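Local coordinates for Nitrate/nitrite sensor protein NarX (Escherichia coli K12, PDB 3EZI), which senses nitrate and nitrite through its periplasmic domain, the part modelled here, and relays the signal as a histidine kinase to the response regulators NarL and NarP, at residues A[64-69]-A[85-89]. Sequence-based numbering, arbitrary orientation.
With IPA (isopropyl alcohol), chain E.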
loop_
_atom_site.group_PDB
_atom_site.type_symbol
_atom_site.label_atom_id
_atom_site.label_comp_id
_atom_site.label_asym_id
_atom_site.label_seq_id
_atom_site.Cartn_x
_atom_site.Cartn_y
_atom_site.Cartn_z
ATOM N N TYR A 64 1.069 1.266 8.802
ATOM C CA TYR A 64 2.232 0.429 8.491
ATOM C C TYR A 64 3.048 1.087 7.364
ATOM O O TYR A 64 4.286 1.168 7.413
ATOM C CB TYR A 64 1.755 -0.975 8.080
ATOM C CG TYR A 64 2.880 -1.934 7.725
ATOM C CD1 TYR A 64 3.533 -2.655 8.717
ATOM C CD2 TYR A 64 3.263 -2.129 6.403
ATOM C CE1 TYR A 64 4.535 -3.558 8.406
ATOM C CE2 TYR A 64 4.270 -3.025 6.077
ATOM C CZ TYR A 64 4.895 -3.736 7.092
ATOM O OH TYR A 64 5.881 -4.653 6.776
ATOM N N TRP A 65 2.358 1.563 6.334
ATOM C CA TRP A 65 3.062 2.219 5.241
ATOM C C TRP A 65 3.951 3.376 5.762
ATOM O O TRP A 65 5.137 3.487 5.431
ATOM C CB TRP A 65 2.012 2.772 4.262
ATOM C CG TRP A 65 2.600 3.385 3.012
ATOM C CD1 TRP A 65 3.061 2.718 1.893
ATOM C CD2 TRP A 65 2.848 4.775 2.788
ATOM N NE1 TRP A 65 3.591 3.633 0.989
ATOM C CE2 TRP A 65 3.479 4.895 1.519
ATOM C CE3 TRP A 65 2.600 5.938 3.539
ATOM C CZ2 TRP A 65 3.869 6.135 0.993
ATOM C CZ3 TRP A 65 2.985 7.167 3.015
ATOM C CH2 TRP A 65 3.619 7.254 1.755
ATOM N N ARG A 66 3.357 4.281 6.529
ATOM C CA ARG A 66 4.107 5.437 7.032
ATOM C C ARG A 66 5.159 5.163 8.115
ATOM O O ARG A 66 6.245 5.755 8.112
ATOM C CB ARG A 66 3.131 6.489 7.605
ATOM C CG ARG A 66 3.098 7.789 6.808
ATOM C CD ARG A 66 2.299 8.865 7.505
ATOM N NE ARG A 66 1.358 9.562 6.619
ATOM C CZ ARG A 66 1.696 10.303 5.572
ATOM N NH1 ARG A 66 2.961 10.470 5.239
ATOM N NH2 ARG A 66 0.739 10.883 4.866
ATOM N N ASN A 67 4.829 4.279 9.053
ATOM C CA ASN A 67 5.714 4.038 10.191
ATOM C C ASN A 67 6.684 2.890 10.091
ATOM O O ASN A 67 7.624 2.798 10.882
ATOM C CB ASN A 67 4.859 3.850 11.445
ATOM C CG ASN A 67 3.899 4.999 11.669
ATOM O OD1 ASN A 67 4.132 6.106 11.199
ATOM N ND2 ASN A 67 2.830 4.742 12.403
ATOM N N GLU A 68 6.492 1.996 9.122
ATOM C CA GLU A 68 7.378 0.852 9.015
ATOM C C GLU A 68 7.957 0.616 7.632
ATOM O O GLU A 68 9.177 0.426 7.451
ATOM C CB GLU A 68 6.625 -0.420 9.513
ATOM C CG GLU A 68 6.400 -0.420 11.062
ATOM C CD GLU A 68 5.501 -1.555 11.598
ATOM O OE1 GLU A 68 5.842 -2.715 11.426
ATOM O OE2 GLU A 68 4.437 -1.271 12.187
ATOM N N LEU A 69 7.082 0.599 6.633
ATOM C CA LEU A 69 7.522 0.266 5.266
ATOM C C LEU A 69 8.364 1.355 4.595
ATOM O O LEU A 69 9.471 1.094 4.121
ATOM C CB LEU A 69 6.309 -0.087 4.378
ATOM C CG LEU A 69 6.689 -0.474 2.937
ATOM C CD1 LEU A 69 7.514 -1.756 2.945
ATOM C CD2 LEU A 69 5.421 -0.628 2.103
ATOM N N ASP A 85 9.227 -7.130 4.265
ATOM C CA ASP A 85 8.323 -6.071 4.701
ATOM C C ASP A 85 7.347 -5.711 3.561
ATOM O O ASP A 85 6.193 -5.383 3.811
ATOM C CB ASP A 85 9.120 -4.835 5.134
ATOM C CG ASP A 85 9.999 -5.106 6.360
ATOM O OD1 ASP A 85 9.446 -5.376 7.445
ATOM O OD2 ASP A 85 11.237 -5.058 6.231
ATOM N N VAL A 86 7.832 -5.754 2.324
ATOM C CA VAL A 86 6.997 -5.466 1.159
ATOM C C VAL A 86 5.973 -6.610 1.047
ATOM O O VAL A 86 4.799 -6.385 0.816
ATOM C CB VAL A 86 7.866 -5.338 -0.114
ATOM C CG1 VAL A 86 6.988 -5.335 -1.400
ATOM C CG2 VAL A 86 8.660 -4.037 -0.042
ATOM N N SER A 87 6.423 -7.838 1.257
ATOM C CA SER A 87 5.523 -8.985 1.186
ATOM C C SER A 87 4.386 -8.888 2.222
ATOM O O SER A 87 3.252 -9.246 1.920
ATOM C CB SER A 87 6.298 -10.279 1.421
ATOM O OG SER A 87 7.088 -10.590 0.291
ATOM N N GLN A 88 4.691 -8.409 3.424
ATOM C CA GLN A 88 3.685 -8.278 4.464
ATOM C C GLN A 88 2.674 -7.183 4.056
ATOM O O GLN A 88 1.461 -7.346 4.250
ATOM C CB GLN A 88 4.318 -7.917 5.812
ATOM C CG GLN A 88 3.252 -7.787 6.939
ATOM C CD GLN A 88 3.809 -7.437 8.336
ATOM O OE1 GLN A 88 3.040 -7.103 9.245
ATOM N NE2 GLN A 88 5.127 -7.542 8.518
ATOM N N PHE A 89 3.164 -6.076 3.494
ATOM C CA PHE A 89 2.242 -5.004 3.080
ATOM C C PHE A 89 1.270 -5.530 1.991
ATOM O O PHE A 89 0.058 -5.264 2.022
ATOM C CB PHE A 89 3.039 -3.814 2.524
ATOM C CG PHE A 89 2.180 -2.669 2.050
ATOM C CD1 PHE A 89 1.451 -1.903 2.948
ATOM C CD2 PHE A 89 2.196 -2.305 0.698
ATOM C CE1 PHE A 89 0.742 -0.763 2.512
ATOM C CE2 PHE A 89 1.488 -1.173 0.250
ATOM C CZ PHE A 89 0.773 -0.413 1.158
HETATM C C1 IPA E . 0.107 -4.484 10.082
HETATM C C2 IPA E . 0.328 -4.876 8.655
HETATM C C3 IPA E . -0.931 -4.190 8.198
HETATM O O2 IPA E . 0.363 -6.312 8.435
HETATM O O HOH W 1 7.548 -5.622 9.091
#
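In the helical bundle of the NarX periplasmic sensor domain, the antiparallel helices 55-75 and 82-99 meet through Tyr-64, Trp-65 and Leu-69 on one side and Asp-85, Val-86, Gln-88 and Phe-89 on the other; the short segments run at 165° with axes 11.3 Å apart. Phe-89 fills the middle. Leu-69 CD2 sits over one face of the Phe-89 ring, a CH-pi contact 4.1 Å from the centroid, while CD1 of the same leucine rests on Val-86 CG2. At the far end of the ring, Phe-89 CZ comes 3.9 Å from Trp-65 CD1, the two side chains lying alongside each other with ring planes 42° apart. Met-36 of helix 30-40 touches both aromatics, and Ser-16 of helix 3-22 also touches Phe-89. Tyr-64, its CG anti to the backbone N (chi1 180°), reaches across to the other helix: CE2 packs on Phe-89 CB at 3.8 Å, and OH lies 3.1 Å from Asp-85 O, which is at the edge of the tyrosine ring, near its plane, and already accepts from Phe-89 N. A water lies 3.0 Å from Tyr-64 OH. The Gln-88 amide crosses the Tyr-64 ring obliquely, its OE1 taking a 2.9 Å hydrogen bond from O2 of an isopropanol probably left from crystallisation. A leucine in place of Tyr-64 would probably leave the water without its phenolic partner and Asp-85 O without the hydroxyl beside it. The contact thus grades from a buried apolar centre to a polar margin where Tyr-64 OH meets Asp-85 O and one water.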